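PDB 2F6K: metal-dependent hydrolase, which probably acts as a metal-dependent decarboxylase of the amidohydrolase family, releasing carbon dioxide from aminocarboxymuconate semialdehyde, and binds manganese. Local coordinates for residues R71-E74 with A75-D79; V109-A112 with L113-G117; V227-Y230 with D231-H235; R247-P250 with T251-L255. All coordinates share one frame; numbering follows the deposited sequence.

Interaction 1: residues R71-E74 with A75-D79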
ATOM      1  N   ARG A  71       0.950 -10.622 -26.489  1.00 32.03           N
ATOM      2  CA  ARG A  71       2.003 -11.198 -27.304  1.00 31.66           C
ATOM      3  C   ARG A  71       2.756 -12.256 -26.490  1.00 30.45           C
ATOM      4  O   ARG A  71       3.059 -13.341 -26.987  1.00 32.15           O
ATOM      5  CB  ARG A  71       2.937 -10.066 -27.750  1.00 34.92           C
ATOM      6  CG  ARG A  71       3.942 -10.415 -28.821  1.00 41.50           C
ATOM      7  CD  ARG A  71       4.717  -9.174 -29.246  1.00 44.83           C
ATOM      8  NE  ARG A  71       5.476  -8.578 -28.144  1.00 50.75           N
ATOM      9  CZ  ARG A  71       6.405  -9.212 -27.427  1.00 54.02           C
ATOM     10  NH1 ARG A  71       6.708 -10.483 -27.684  1.00 52.45           N
ATOM     11  NH2 ARG A  71       7.040  -8.570 -26.453  1.00 50.09           N
ATOM     12  N   LEU A  72       3.033 -11.949 -25.227  1.00 29.16           N
ATOM     13  CA  LEU A  72       3.754 -12.875 -24.366  1.00 29.04           C
ATOM     14  C   LEU A  72       2.940 -14.126 -24.092  1.00 28.14           C
ATOM     15  O   LEU A  72       3.475 -15.237 -24.105  1.00 26.89           O
ATOM     16  CB  LEU A  72       4.138 -12.190 -23.054  1.00 28.48           C
ATOM     17  CG  LEU A  72       5.246 -11.140 -23.209  1.00 28.84           C
ATOM     18  CD1 LEU A  72       5.504 -10.447 -21.873  1.00 32.05           C
ATOM     19  CD2 LEU A  72       6.518 -11.815 -23.713  1.00 24.63           C
ATOM     20  N   VAL A  73       1.645 -13.942 -23.851  1.00 27.49           N
ATOM     21  CA  VAL A  73       0.750 -15.066 -23.603  1.00 28.17           C
ATOM     22  C   VAL A  73       0.706 -15.968 -24.840  1.00 29.23           C
ATOM     23  O   VAL A  73       0.801 -17.187 -24.722  1.00 28.61           O
ATOM     24  CB  VAL A  73      -0.681 -14.588 -23.277  1.00 26.14           C
ATOM     25  CG1 VAL A  73      -1.643 -15.761 -23.320  1.00 24.69           C
ATOM     26  CG2 VAL A  73      -0.708 -13.946 -21.911  1.00 24.55           C
ATOM     27  N   GLU A  74       0.573 -15.369 -26.023  1.00 29.41           N
ATOM     28  CA  GLU A  74       0.523 -16.142 -27.259  1.00 32.03           C
ATOM     29  C   GLU A  74       1.830 -16.897 -27.502  1.00 32.82           C
ATOM     30  O   GLU A  74       1.817 -18.032 -27.982  1.00 32.29           O
ATOM     31  CB  GLU A  74       0.210 -15.228 -28.452  1.00 32.94           C
ATOM     32  CG  GLU A  74      -1.152 -14.544 -28.348  1.00 38.71           C
ATOM     33  CD  GLU A  74      -1.536 -13.738 -29.591  1.00 43.81           C
ATOM     34  OE1 GLU A  74      -0.655 -13.066 -30.175  1.00 43.42           O
ATOM     35  OE2 GLU A  74      -2.732 -13.768 -29.969  1.00 42.94           O
ATOM     36  N   ALA A  75       2.957 -16.278 -27.162  1.00 33.03           N
ATOM     37  CA  ALA A  75       4.251 -16.933 -27.356  1.00 32.69           C
ATOM     38  C   ALA A  75       4.405 -18.103 -26.388  1.00 33.17           C
ATOM     39  O   ALA A  75       5.013 -19.119 -26.718  1.00 32.51           O
ATOM     40  CB  ALA A  75       5.388 -15.934 -27.155  1.00 31.88           C
ATOM     41  N   ALA A  76       3.841 -17.957 -25.192  1.00 32.45           N
ATOM     42  CA  ALA A  76       3.924 -18.998 -24.175  1.00 32.07           C
ATOM     43  C   ALA A  76       3.021 -20.172 -24.527  1.00 33.46           C
ATOM     44  O   ALA A  76       3.374 -21.336 -24.323  1.00 29.63           O
ATOM     45  CB  ALA A  76       3.544 -18.432 -22.810  1.00 28.28           C
ATOM     46  N   ASN A  77       1.841 -19.875 -25.053  1.00 36.94           N
ATOM     47  CA  ASN A  77       0.942 -20.950 -25.426  1.00 38.78           C
ATOM     48  C   ASN A  77       1.410 -21.674 -26.681  1.00 39.55           C
ATOM     49  O   ASN A  77       1.185 -22.870 -26.818  1.00 39.67           O
ATOM     50  CB  ASN A  77      -0.467 -20.424 -25.600  1.00 40.05           C
ATOM     51  CG  ASN A  77      -1.075 -20.010 -24.291  1.00 46.58           C
ATOM     52  OD1 ASN A  77      -0.643 -20.450 -23.226  1.00 45.02           O
ATOM     53  ND2 ASN A  77      -2.091 -19.171 -24.356  1.00 45.24           N
ATOM     54  N   ASP A  78       2.061 -20.962 -27.596  1.00 40.22           N
ATOM     55  CA  ASP A  78       2.575 -21.612 -28.797  1.00 42.48           C
ATOM     56  C   ASP A  78       3.678 -22.602 -28.383  1.00 41.61           C
ATOM     57  O   ASP A  78       3.753 -23.718 -28.900  1.00 37.63           O
ATOM     58  CB  ASP A  78       3.137 -20.578 -29.784  1.00 47.87           C
ATOM     59  CG  ASP A  78       2.054 -19.697 -30.384  1.00 56.91           C
ATOM     60  OD1 ASP A  78       0.954 -20.231 -30.649  1.00 60.44           O
ATOM     61  OD2 ASP A  78       2.297 -18.484 -30.602  1.00 61.59           O
ATOM     62  N   ASP A  79       4.523 -22.186 -27.441  1.00 39.89           N
ATOM     63  CA  ASP A  79       5.602 -23.033 -26.943  1.00 41.80           C
ATOM     64  C   ASP A  79       5.012 -24.269 -26.270  1.00 41.26           C
ATOM     65  O   ASP A  79       5.463 -25.394 -26.496  1.00 40.25           O
ATOM     66  CB  ASP A  79       6.458 -22.262 -25.932  1.00 42.75           C
ATOM     67  CG  ASP A  79       7.496 -21.372 -26.593  1.00 46.76           C
ATOM     68  OD1 ASP A  79       7.262 -20.899 -27.727  1.00 48.80           O
ATOM     69  OD2 ASP A  79       8.548 -21.134 -25.960  1.00 49.76           O
TER
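With CG1 of Val73 anti to the backbone N (chi1 168°) and CG of Asn77 anti to its own carbonyl carbon (chi1 -69°), the two side chains lie alongside each other, pointing the same way from one flank of the helix. Val73 CG1 comes to 3.6 Å from Asn77 ND2, an apolar methyl against the amide nitrogen. The backbone bond beneath them runs from Asn77 N to Val73 O at 2.9 Å and is fairly straight, with an angle of 157° at the hydrogen. The amide has its own task beyond the helix: Asn77 OD1 accepts from the backbone N of Ser96, which fixes the rotation of the group and satisfies a buried polar atom.

The same i to i+4 spacing recurs one residue on. Asp78 N donates to Glu74 O at 3.0 Å, while the side chain of Asp78 folds back along the helix, its CB 3.4 Å from Glu74 O. Glu74 extends beyond CG in another direction, leaving its OE1 6.2 Å from Asp78 OD2, and it has a long, weak ion pair with Lys107. Ala75 N to Arg71 O, at 2.9 Å, and Ala76 N to Leu72 O, at 3.0 Å, complete the turn. On the buried side Leu72 packs against Ala18 of helix 13-22. A regular alpha-helix with one apolar flank and one charged flank results, as expected of helix 66-86, the crossover between parallel strands 49-55 and 91-95 in this TIM-barrel-type amidohydrolase fold.

Interaction 2: residues V109-A112 with L113-G117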
ATOM      1  N   VAL A 109      -9.094 -18.449 -24.182  1.00 28.59           N
ATOM      2  CA  VAL A 109      -9.681 -19.668 -23.635  1.00 30.33           C
ATOM      3  C   VAL A 109     -10.279 -20.531 -24.754  1.00 31.29           C
ATOM      4  O   VAL A 109      -9.956 -21.714 -24.868  1.00 31.92           O
ATOM      5  CB  VAL A 109     -10.791 -19.349 -22.604  1.00 30.34           C
ATOM      6  CG1 VAL A 109     -11.465 -20.637 -22.141  1.00 26.52           C
ATOM      7  CG2 VAL A 109     -10.194 -18.611 -21.412  1.00 28.62           C
ATOM      8  N   GLN A 110     -11.137 -19.937 -25.580  1.00 30.14           N
ATOM      9  CA  GLN A 110     -11.780 -20.655 -26.680  1.00 31.64           C
ATOM     10  C   GLN A 110     -10.741 -21.267 -27.608  1.00 32.54           C
ATOM     11  O   GLN A 110     -10.790 -22.450 -27.935  1.00 32.88           O
ATOM     12  CB  GLN A 110     -12.668 -19.701 -27.490  1.00 30.35           C
ATOM     13  CG  GLN A 110     -13.678 -18.934 -26.647  1.00 32.58           C
ATOM     14  CD  GLN A 110     -14.448 -17.902 -27.442  1.00 32.50           C
ATOM     15  OE1 GLN A 110     -13.873 -17.128 -28.206  1.00 31.42           O
ATOM     16  NE2 GLN A 110     -15.755 -17.873 -27.250  1.00 33.92           N
ATOM     17  N   GLN A 111      -9.794 -20.449 -28.033  1.00 31.70           N
ATOM     18  CA  GLN A 111      -8.757 -20.907 -28.934  1.00 33.81           C
ATOM     19  C   GLN A 111      -7.870 -21.999 -28.329  1.00 32.57           C
ATOM     20  O   GLN A 111      -7.658 -23.046 -28.937  1.00 32.90           O
ATOM     21  CB  GLN A 111      -7.908 -19.711 -29.343  1.00 37.91           C
ATOM     22  CG  GLN A 111      -6.865 -20.007 -30.379  1.00 47.38           C
ATOM     23  CD  GLN A 111      -5.872 -18.873 -30.503  1.00 56.42           C
ATOM     24  OE1 GLN A 111      -6.250 -17.693 -30.489  1.00 57.40           O
ATOM     25  NE2 GLN A 111      -4.593 -19.219 -30.634  1.00 55.74           N
ATOM     26  N   ALA A 112      -7.365 -21.749 -27.124  1.00 31.98           N
ATOM     27  CA  ALA A 112      -6.479 -22.684 -26.426  1.00 33.09           C
ATOM     28  C   ALA A 112      -7.101 -24.060 -26.229  1.00 33.91           C
ATOM     29  O   ALA A 112      -6.479 -25.088 -26.522  1.00 33.52           O
ATOM     30  CB  ALA A 112      -6.079 -22.105 -25.064  1.00 26.64           C
ATOM     31  N   LEU A 113      -8.331 -24.072 -25.723  1.00 34.87           N
ATOM     32  CA  LEU A 113      -9.036 -25.316 -25.462  1.00 35.73           C
ATOM     33  C   LEU A 113      -9.681 -25.962 -26.685  1.00 36.39           C
ATOM     34  O   LEU A 113      -9.599 -27.177 -26.852  1.00 38.68           O
ATOM     35  CB  LEU A 113     -10.090 -25.097 -24.370  1.00 33.67           C
ATOM     36  CG  LEU A 113      -9.516 -24.592 -23.037  1.00 35.55           C
ATOM     37  CD1 LEU A 113     -10.612 -24.520 -21.986  1.00 30.52           C
ATOM     38  CD2 LEU A 113      -8.407 -25.525 -22.566  1.00 32.90           C
ATOM     39  N   ASP A 114     -10.298 -25.167 -27.554  1.00 36.56           N
ATOM     40  CA  ASP A 114     -10.969 -25.726 -28.722  1.00 35.37           C
ATOM     41  C   ASP A 114     -10.090 -26.148 -29.896  1.00 36.92           C
ATOM     42  O   ASP A 114     -10.529 -26.940 -30.732  1.00 34.93           O
ATOM     43  CB  ASP A 114     -12.028 -24.757 -29.249  1.00 33.89           C
ATOM     44  CG  ASP A 114     -13.107 -24.452 -28.233  1.00 35.04           C
ATOM     45  OD1 ASP A 114     -13.261 -25.232 -27.266  1.00 35.73           O
ATOM     46  OD2 ASP A 114     -13.812 -23.431 -28.423  1.00 33.90           O
ATOM     47  N   GLN A 115      -8.868 -25.632 -29.989  1.00 38.16           N
ATOM     48  CA  GLN A 115      -8.033 -26.011 -31.124  1.00 40.84           C
ATOM     49  C   GLN A 115      -6.523 -26.108 -30.924  1.00 40.14           C
ATOM     50  O   GLN A 115      -5.834 -26.724 -31.735  1.00 39.63           O
ATOM     51  CB  GLN A 115      -8.344 -25.088 -32.314  1.00 43.05           C
ATOM     52  CG  GLN A 115      -8.563 -23.638 -31.935  1.00 49.81           C
ATOM     53  CD  GLN A 115      -9.453 -22.903 -32.930  1.00 53.82           C
ATOM     54  OE1 GLN A 115     -10.487 -23.421 -33.354  1.00 58.99           O
ATOM     55  NE2 GLN A 115      -9.062 -21.684 -33.293  1.00 51.87           N
ATOM     56  N   ASP A 116      -5.997 -25.530 -29.851  1.00 39.52           N
ATOM     57  CA  ASP A 116      -4.558 -25.589 -29.646  1.00 41.31           C
ATOM     58  C   ASP A 116      -4.071 -26.720 -28.747  1.00 41.08           C
ATOM     59  O   ASP A 116      -2.889 -26.804 -28.426  1.00 41.36           O
ATOM     60  CB  ASP A 116      -4.058 -24.237 -29.149  1.00 42.20           C
ATOM     61  CG  ASP A 116      -4.248 -23.148 -30.189  1.00 46.05           C
ATOM     62  OD1 ASP A 116      -4.019 -23.446 -31.383  1.00 42.38           O
ATOM     63  OD2 ASP A 116      -4.619 -22.007 -29.823  1.00 50.09           O
ATOM     64  N   GLY A 117      -4.986 -27.597 -28.354  1.00 40.62           N
ATOM     65  CA  GLY A 117      -4.615 -28.728 -27.529  1.00 39.13           C
ATOM     66  C   GLY A 117      -4.215 -28.488 -26.085  1.00 39.79           C
ATOM     67  O   GLY A 117      -3.480 -29.294 -25.512  1.00 39.12           O
TER
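Gln111 NE2 donates to Asp116 OD2 at 2.9 Å, meeting the syn lone pair of the carboxylate with an angle of 146° at the hydrogen. The acceptor lies close to the amide plane of Gln111, yet the two flat groups are steeply turned, 77° apart. A first torsion of -175° sends the extended Gln111 chain along the helix to Asp116, past the point where the helix ends. The other carboxylate oxygen, Asp116 OD1, forms a salt bridge with Lys81 of helix 66-86.

The backbone unwinds under this link. Gln111 O takes two donors, Gln115 N at 3.0 Å and Asp116 N at 3.1 Å, the second in the carbonyl plane; Asp116 N also has a weak bond to Ala112 O at 3.4 Å. One residue earlier the regular i to i+4 pattern still holds, Asp114 N donating to Gln110 O at 2.8 Å. The Asp114 side chain lies back beside Gln110 O, and its OD2 forms a salt bridge with Arg147.

Apolar packing comes from the other side of the helix, where Val109 CG1 and Leu113 CD1 run side by side at 4.0 Å and Val109 continues onto Val140 and Leu144 of helix 138-145. Chemically, the end of helix 102-114 is secured by a carboxylate with a neutral amide donor at one oxygen and a lysine at the other, a setting that would favour the ionised form of Asp116.

Interaction 3: residues V227-Y230 with D231-H235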
ATOM      1  N   VAL A 227     -22.040 -20.047   1.849  1.00 40.19           N
ATOM      2  CA  VAL A 227     -21.204 -21.128   1.329  1.00 39.21           C
ATOM      3  C   VAL A 227     -20.666 -22.031   2.449  1.00 37.63           C
ATOM      4  O   VAL A 227     -20.325 -21.563   3.537  1.00 37.22           O
ATOM      5  CB  VAL A 227     -20.009 -20.549   0.521  1.00 38.86           C
ATOM      6  CG1 VAL A 227     -19.116 -21.660   0.005  1.00 35.03           C
ATOM      7  CG2 VAL A 227     -20.527 -19.744  -0.650  1.00 44.22           C
ATOM      8  N   ASP A 228     -20.613 -23.333   2.185  1.00 37.19           N
ATOM      9  CA  ASP A 228     -20.092 -24.282   3.165  1.00 34.98           C
ATOM     10  C   ASP A 228     -18.657 -24.564   2.725  1.00 33.44           C
ATOM     11  O   ASP A 228     -18.427 -25.314   1.779  1.00 33.78           O
ATOM     12  CB  ASP A 228     -20.919 -25.571   3.151  1.00 36.75           C
ATOM     13  CG  ASP A 228     -20.510 -26.540   4.247  1.00 41.62           C
ATOM     14  OD1 ASP A 228     -19.289 -26.776   4.416  1.00 36.99           O
ATOM     15  OD2 ASP A 228     -21.413 -27.072   4.934  1.00 46.51           O
ATOM     16  N   VAL A 229     -17.694 -23.952   3.402  1.00 31.96           N
ATOM     17  CA  VAL A 229     -16.294 -24.108   3.033  1.00 30.98           C
ATOM     18  C   VAL A 229     -15.849 -25.570   2.958  1.00 30.77           C
ATOM     19  O   VAL A 229     -15.042 -25.941   2.098  1.00 30.10           O
ATOM     20  CB  VAL A 229     -15.380 -23.280   3.999  1.00 31.46           C
ATOM     21  CG1 VAL A 229     -15.410 -23.862   5.408  1.00 30.12           C
ATOM     22  CG2 VAL A 229     -13.967 -23.211   3.446  1.00 25.63           C
ATOM     23  N   TYR A 230     -16.394 -26.402   3.841  1.00 31.36           N
ATOM     24  CA  TYR A 230     -16.049 -27.821   3.862  1.00 32.76           C
ATOM     25  C   TYR A 230     -16.521 -28.551   2.613  1.00 35.33           C
ATOM     26  O   TYR A 230     -15.866 -29.495   2.176  1.00 38.60           O
ATOM     27  CB  TYR A 230     -16.625 -28.484   5.107  1.00 26.71           C
ATOM     28  CG  TYR A 230     -16.144 -27.810   6.360  1.00 29.01           C
ATOM     29  CD1 TYR A 230     -14.788 -27.829   6.711  1.00 27.29           C
ATOM     30  CD2 TYR A 230     -17.034 -27.124   7.190  1.00 28.52           C
ATOM     31  CE1 TYR A 230     -14.333 -27.182   7.863  1.00 25.86           C
ATOM     32  CE2 TYR A 230     -16.594 -26.478   8.337  1.00 28.96           C
ATOM     33  CZ  TYR A 230     -15.242 -26.510   8.672  1.00 29.77           C
ATOM     34  OH  TYR A 230     -14.811 -25.872   9.820  1.00 31.47           O
ATOM     35  N   ASP A 231     -17.652 -28.139   2.040  1.00 36.55           N
ATOM     36  CA  ASP A 231     -18.121 -28.778   0.810  1.00 37.23           C
ATOM     37  C   ASP A 231     -17.199 -28.356  -0.328  1.00 35.74           C
ATOM     38  O   ASP A 231     -16.850 -29.163  -1.193  1.00 34.63           O
ATOM     39  CB  ASP A 231     -19.557 -28.374   0.469  1.00 42.42           C
ATOM     40  CG  ASP A 231     -20.573 -29.001   1.392  1.00 49.14           C
ATOM     41  OD1 ASP A 231     -20.371 -30.178   1.785  1.00 53.80           O
ATOM     42  OD2 ASP A 231     -21.576 -28.323   1.713  1.00 54.51           O
ATOM     43  N   VAL A 232     -16.801 -27.086  -0.321  1.00 33.80           N
ATOM     44  CA  VAL A 232     -15.916 -26.569  -1.356  1.00 34.44           C
ATOM     45  C   VAL A 232     -14.559 -27.288  -1.327  1.00 35.39           C
ATOM     46  O   VAL A 232     -13.976 -27.585  -2.376  1.00 34.37           O
ATOM     47  CB  VAL A 232     -15.702 -25.046  -1.195  1.00 32.19           C
ATOM     48  CG1 VAL A 232     -14.817 -24.524  -2.311  1.00 30.16           C
ATOM     49  CG2 VAL A 232     -17.044 -24.330  -1.214  1.00 29.90           C
HETATM   50  N   MSE A 233     -14.063 -27.574  -0.127  1.00 34.66           N
HETATM   51  CA  MSE A 233     -12.786 -28.265   0.004  1.00 36.15           C
HETATM   52  C   MSE A 233     -12.858 -29.668  -0.593  1.00 35.65           C
HETATM   53  O   MSE A 233     -11.841 -30.244  -0.973  1.00 33.88           O
HETATM   54  CB  MSE A 233     -12.363 -28.323   1.476  1.00 36.02           C
HETATM   55  CG  MSE A 233     -11.958 -26.953   2.063  1.00 38.79           C
HETATM   56 SE   MSE A 233     -10.403 -26.142   1.177  1.00 49.34          SE
HETATM   57  CE  MSE A 233      -9.035 -27.251   1.975  1.00 45.71           C
ATOM     58  N   HIS A 234     -14.065 -30.213  -0.683  1.00 36.40           N
ATOM     59  CA  HIS A 234     -14.249 -31.542  -1.259  1.00 37.64           C
ATOM     60  C   HIS A 234     -14.355 -31.426  -2.771  1.00 36.42           C
ATOM     61  O   HIS A 234     -14.000 -32.344  -3.506  1.00 37.85           O
ATOM     62  CB  HIS A 234     -15.533 -32.189  -0.726  1.00 38.16           C
ATOM     63  CG  HIS A 234     -15.397 -32.762   0.649  1.00 44.25           C
ATOM     64  ND1 HIS A 234     -16.443 -32.792   1.548  1.00 47.17           N
ATOM     65  CD2 HIS A 234     -14.347 -33.347   1.271  1.00 43.54           C
ATOM     66  CE1 HIS A 234     -16.041 -33.369   2.667  1.00 45.18           C
ATOM     67  NE2 HIS A 234     -14.774 -33.715   2.524  1.00 46.31           N
ATOM     68  N   HIS A 235     -14.837 -30.272  -3.217  1.00 35.39           N
ATOM     69  CA  HIS A 235     -15.063 -30.003  -4.629  1.00 34.86           C
ATOM     70  C   HIS A 235     -13.844 -29.652  -5.472  1.00 34.49           C
ATOM     71  O   HIS A 235     -13.768 -30.043  -6.635  1.00 36.91           O
ATOM     72  CB  HIS A 235     -16.109 -28.896  -4.753  1.00 37.39           C
ATOM     73  CG  HIS A 235     -16.487 -28.569  -6.164  1.00 40.60           C
ATOM     74  ND1 HIS A 235     -16.229 -27.340  -6.735  1.00 42.28           N
ATOM     75  CD2 HIS A 235     -17.149 -29.288  -7.100  1.00 40.13           C
ATOM     76  CE1 HIS A 235     -16.722 -27.315  -7.961  1.00 39.61           C
ATOM     77  NE2 HIS A 235     -17.286 -28.484  -8.206  1.00 41.11           N
TER
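Asp228 is the N-cap of helix 229-235 and reaches Asp231 through both backbone and side chain. With chi1 -174° CG lies beside the carbonyl carbon of Asp228, which brings the carboxylate to the first turn; OD1 of Asp228 accepts from Asp231 N at 3.2 Å, the donor standing above the carboxylate plane. The carbonyl of Asp228 takes a straighter bond from Val232 N, at 3.2 Å, and a weak one from Asp231 N. The price is a crowding of like charges, as Asp228 OD2 comes to 3.5 Å from Asp231 OD2; the dipole of the helix start probably eases it.

Farther along, Met233 N bonds to Val229 O at 2.9 Å, and the His234 ring lays one face over Tyr230 O, which sits 3.3 Å from its plane toward the rim. The hydroxyl of Tyr230 bonds to Asp215 of helix 210-225.

On the buried side, the side chains of Val227 and Val232 cross at about a right angle, CG1 of the first 3.6 Å from CG2 of the second, and Phe184 of helix 171-189 covers Val229, Val232 and Met233. An apolar pair joining the residue before the N-cap to the fourth helical residue is the hydrophobic staple, here paired with side-chain N-capping at a helix start.

Interaction 4: residues R247-P250 with T251-L255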
ATOM      1  N   ARG A 247       3.466 -31.958   8.232  1.00 30.78           N
ATOM      2  CA  ARG A 247       2.265 -31.325   8.752  1.00 30.68           C
ATOM      3  C   ARG A 247       1.178 -30.891   7.772  1.00 31.60           C
ATOM      4  O   ARG A 247       0.018 -31.272   7.929  1.00 33.12           O
ATOM      5  CB  ARG A 247       2.666 -30.137   9.629  1.00 30.41           C
ATOM      6  CG  ARG A 247       3.180 -30.532  11.018  1.00 28.74           C
ATOM      7  CD  ARG A 247       3.958 -29.385  11.658  1.00 28.61           C
ATOM      8  NE  ARG A 247       5.353 -29.387  11.222  1.00 26.74           N
ATOM      9  CZ  ARG A 247       6.283 -30.183  11.739  1.00 30.96           C
ATOM     10  NH1 ARG A 247       5.957 -31.023  12.708  1.00 31.15           N
ATOM     11  NH2 ARG A 247       7.528 -30.162  11.279  1.00 27.80           N
ATOM     12  N   GLN A 248       1.549 -30.103   6.769  1.00 31.21           N
ATOM     13  CA  GLN A 248       0.588 -29.580   5.802  1.00 30.84           C
ATOM     14  C   GLN A 248      -0.324 -30.598   5.117  1.00 30.84           C
ATOM     15  O   GLN A 248      -1.538 -30.553   5.294  1.00 29.43           O
ATOM     16  CB  GLN A 248       1.305 -28.762   4.732  1.00 33.76           C
ATOM     17  CG  GLN A 248       0.371 -27.830   3.975  1.00 34.51           C
ATOM     18  CD  GLN A 248       1.047 -27.148   2.808  1.00 34.79           C
ATOM     19  OE1 GLN A 248       0.585 -26.115   2.329  1.00 36.79           O
ATOM     20  NE2 GLN A 248       2.147 -27.727   2.340  1.00 37.90           N
ATOM     21  N   LEU A 249       0.250 -31.502   4.330  1.00 30.89           N
ATOM     22  CA  LEU A 249      -0.557 -32.497   3.631  1.00 31.39           C
ATOM     23  C   LEU A 249      -1.499 -33.270   4.553  1.00 31.57           C
ATOM     24  O   LEU A 249      -2.681 -33.416   4.244  1.00 30.24           O
ATOM     25  CB  LEU A 249       0.330 -33.466   2.852  1.00 31.56           C
ATOM     26  CG  LEU A 249      -0.430 -34.559   2.093  1.00 32.27           C
ATOM     27  CD1 LEU A 249      -1.643 -33.973   1.385  1.00 33.63           C
ATOM     28  CD2 LEU A 249       0.512 -35.230   1.115  1.00 28.20           C
ATOM     29  N   PRO A 250      -0.991 -33.785   5.691  1.00 32.62           N
ATOM     30  CA  PRO A 250      -1.856 -34.530   6.618  1.00 32.61           C
ATOM     31  C   PRO A 250      -3.085 -33.719   7.066  1.00 32.03           C
ATOM     32  O   PRO A 250      -4.185 -34.266   7.190  1.00 31.57           O
ATOM     33  CB  PRO A 250      -0.917 -34.852   7.777  1.00 29.65           C
ATOM     34  CG  PRO A 250       0.391 -35.075   7.064  1.00 33.23           C
ATOM     35  CD  PRO A 250       0.423 -33.893   6.098  1.00 32.74           C
ATOM     36  N   THR A 251      -2.901 -32.422   7.309  1.00 30.12           N
ATOM     37  CA  THR A 251      -4.022 -31.592   7.727  1.00 31.04           C
ATOM     38  C   THR A 251      -5.033 -31.489   6.580  1.00 30.63           C
ATOM     39  O   THR A 251      -6.239 -31.673   6.778  1.00 29.74           O
ATOM     40  CB  THR A 251      -3.558 -30.172   8.136  1.00 31.27           C
ATOM     41  OG1 THR A 251      -2.720 -30.252   9.296  1.00 36.02           O
ATOM     42  CG2 THR A 251      -4.758 -29.294   8.463  1.00 28.67           C
ATOM     43  N   LEU A 252      -4.524 -31.222   5.381  1.00 30.41           N
ATOM     44  CA  LEU A 252      -5.347 -31.084   4.187  1.00 32.97           C
ATOM     45  C   LEU A 252      -6.202 -32.314   3.883  1.00 35.39           C
ATOM     46  O   LEU A 252      -7.302 -32.195   3.339  1.00 35.90           O
ATOM     47  CB  LEU A 252      -4.457 -30.787   2.976  1.00 31.62           C
ATOM     48  CG  LEU A 252      -5.166 -30.788   1.616  1.00 32.20           C
ATOM     49  CD1 LEU A 252      -6.079 -29.577   1.511  1.00 28.83           C
ATOM     50  CD2 LEU A 252      -4.139 -30.778   0.495  1.00 31.05           C
HETATM   51  N   MSE A 253      -5.703 -33.494   4.234  1.00 36.00           N
HETATM   52  CA  MSE A 253      -6.431 -34.725   3.954  1.00 37.51           C
HETATM   53  C   MSE A 253      -7.674 -34.929   4.809  1.00 36.21           C
HETATM   54  O   MSE A 253      -8.493 -35.804   4.519  1.00 33.78           O
HETATM   55  CB  MSE A 253      -5.488 -35.926   4.054  1.00 39.47           C
HETATM   56  CG  MSE A 253      -4.368 -35.858   3.018  1.00 49.06           C
HETATM   57 SE   MSE A 253      -3.142 -37.349   3.004  1.00 61.96          SE
HETATM   58  CE  MSE A 253      -2.534 -37.209   4.824  1.00 59.06           C
ATOM     59  N   SER A 254      -7.825 -34.124   5.853  1.00 32.37           N
ATOM     60  CA  SER A 254      -9.014 -34.232   6.683  1.00 32.44           C
ATOM     61  C   SER A 254     -10.099 -33.321   6.089  1.00 31.32           C
ATOM     62  O   SER A 254     -11.232 -33.286   6.578  1.00 31.12           O
ATOM     63  CB  SER A 254      -8.709 -33.797   8.118  1.00 30.83           C
ATOM     64  OG  SER A 254      -8.529 -32.394   8.193  1.00 34.15           O
ATOM     65  N   LEU A 255      -9.739 -32.589   5.032  1.00 29.97           N
ATOM     66  CA  LEU A 255     -10.664 -31.666   4.370  1.00 30.88           C
ATOM     67  C   LEU A 255     -10.848 -31.965   2.883  1.00 30.58           C
ATOM     68  O   LEU A 255     -11.937 -31.791   2.341  1.00 30.06           O
ATOM     69  CB  LEU A 255     -10.163 -30.230   4.511  1.00 30.81           C
ATOM     70  CG  LEU A 255     -10.130 -29.580   5.890  1.00 33.76           C
ATOM     71  CD1 LEU A 255      -9.167 -28.399   5.863  1.00 35.85           C
ATOM     72  CD2 LEU A 255     -11.522 -29.131   6.285  1.00 34.63           C
TER
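The Pro250 ring is met on one side, beyond its rim, by the CE methyl of Met253 (a selenomethionine), 3.3 Å from Pro250 CA and 4.1 Å from Pro250 CB. The flat guanidinium of Arg247 reaches across the subunit interface instead: NH2 forms a salt bridge with Asp215 of the second subunit, and NH1 bonds to Ser254 of that subunit.

Met253 is bent at its last torsion (chi3 -58°), which turns CE back toward Pro250 CA while the rest of the chain crosses Leu249. Its CG rests 3.7 Å from Leu249 CD1, and its SE is 4.0 Å from Leu249 CG. Below this packing Met253 N donates to Leu249 O at 3.0 Å.

At the start of the turn Arg247 O is gripped twice by Thr251, by N at 3.2 Å and by OG1 also at 3.2 Å, the hydroxyl approaching from above the carbonyl plane, 41° out of it. At the other end Ser254 OG bonds back to Thr251 O at 2.8 Å, so its hydroxyl joins its own helix turn to Arg247 of the second subunit. Thr251 also packs on Thr251 of the second subunit. Within the chain, helix 248-252 connects parallel strands 237-239 and 261-262, with Leu252 packed on Leu261 of the latter and on Met233 of helix 229-235.

In the fold
From the N terminus onward the four contacts follow one another in series; none nests in or crosses another, and each spans a single helical turn or helix end without closing a long loop. Interactions 1 and 2 lie on consecutive crossover helices, 66-86 and 102-114, before and after strand 91-95 in the chain, with centres 13 Å apart; they do not touch, but Lys81 of the first helix reaches the end of the second. Interactions 3 and 4, on helices 229-235 and 248-252, before and after strand 237-239, do touch: Met233 CE lies 3.8 Å from Leu252 CD1. That pair borders the second subunit, across the chain's centre from interaction 1.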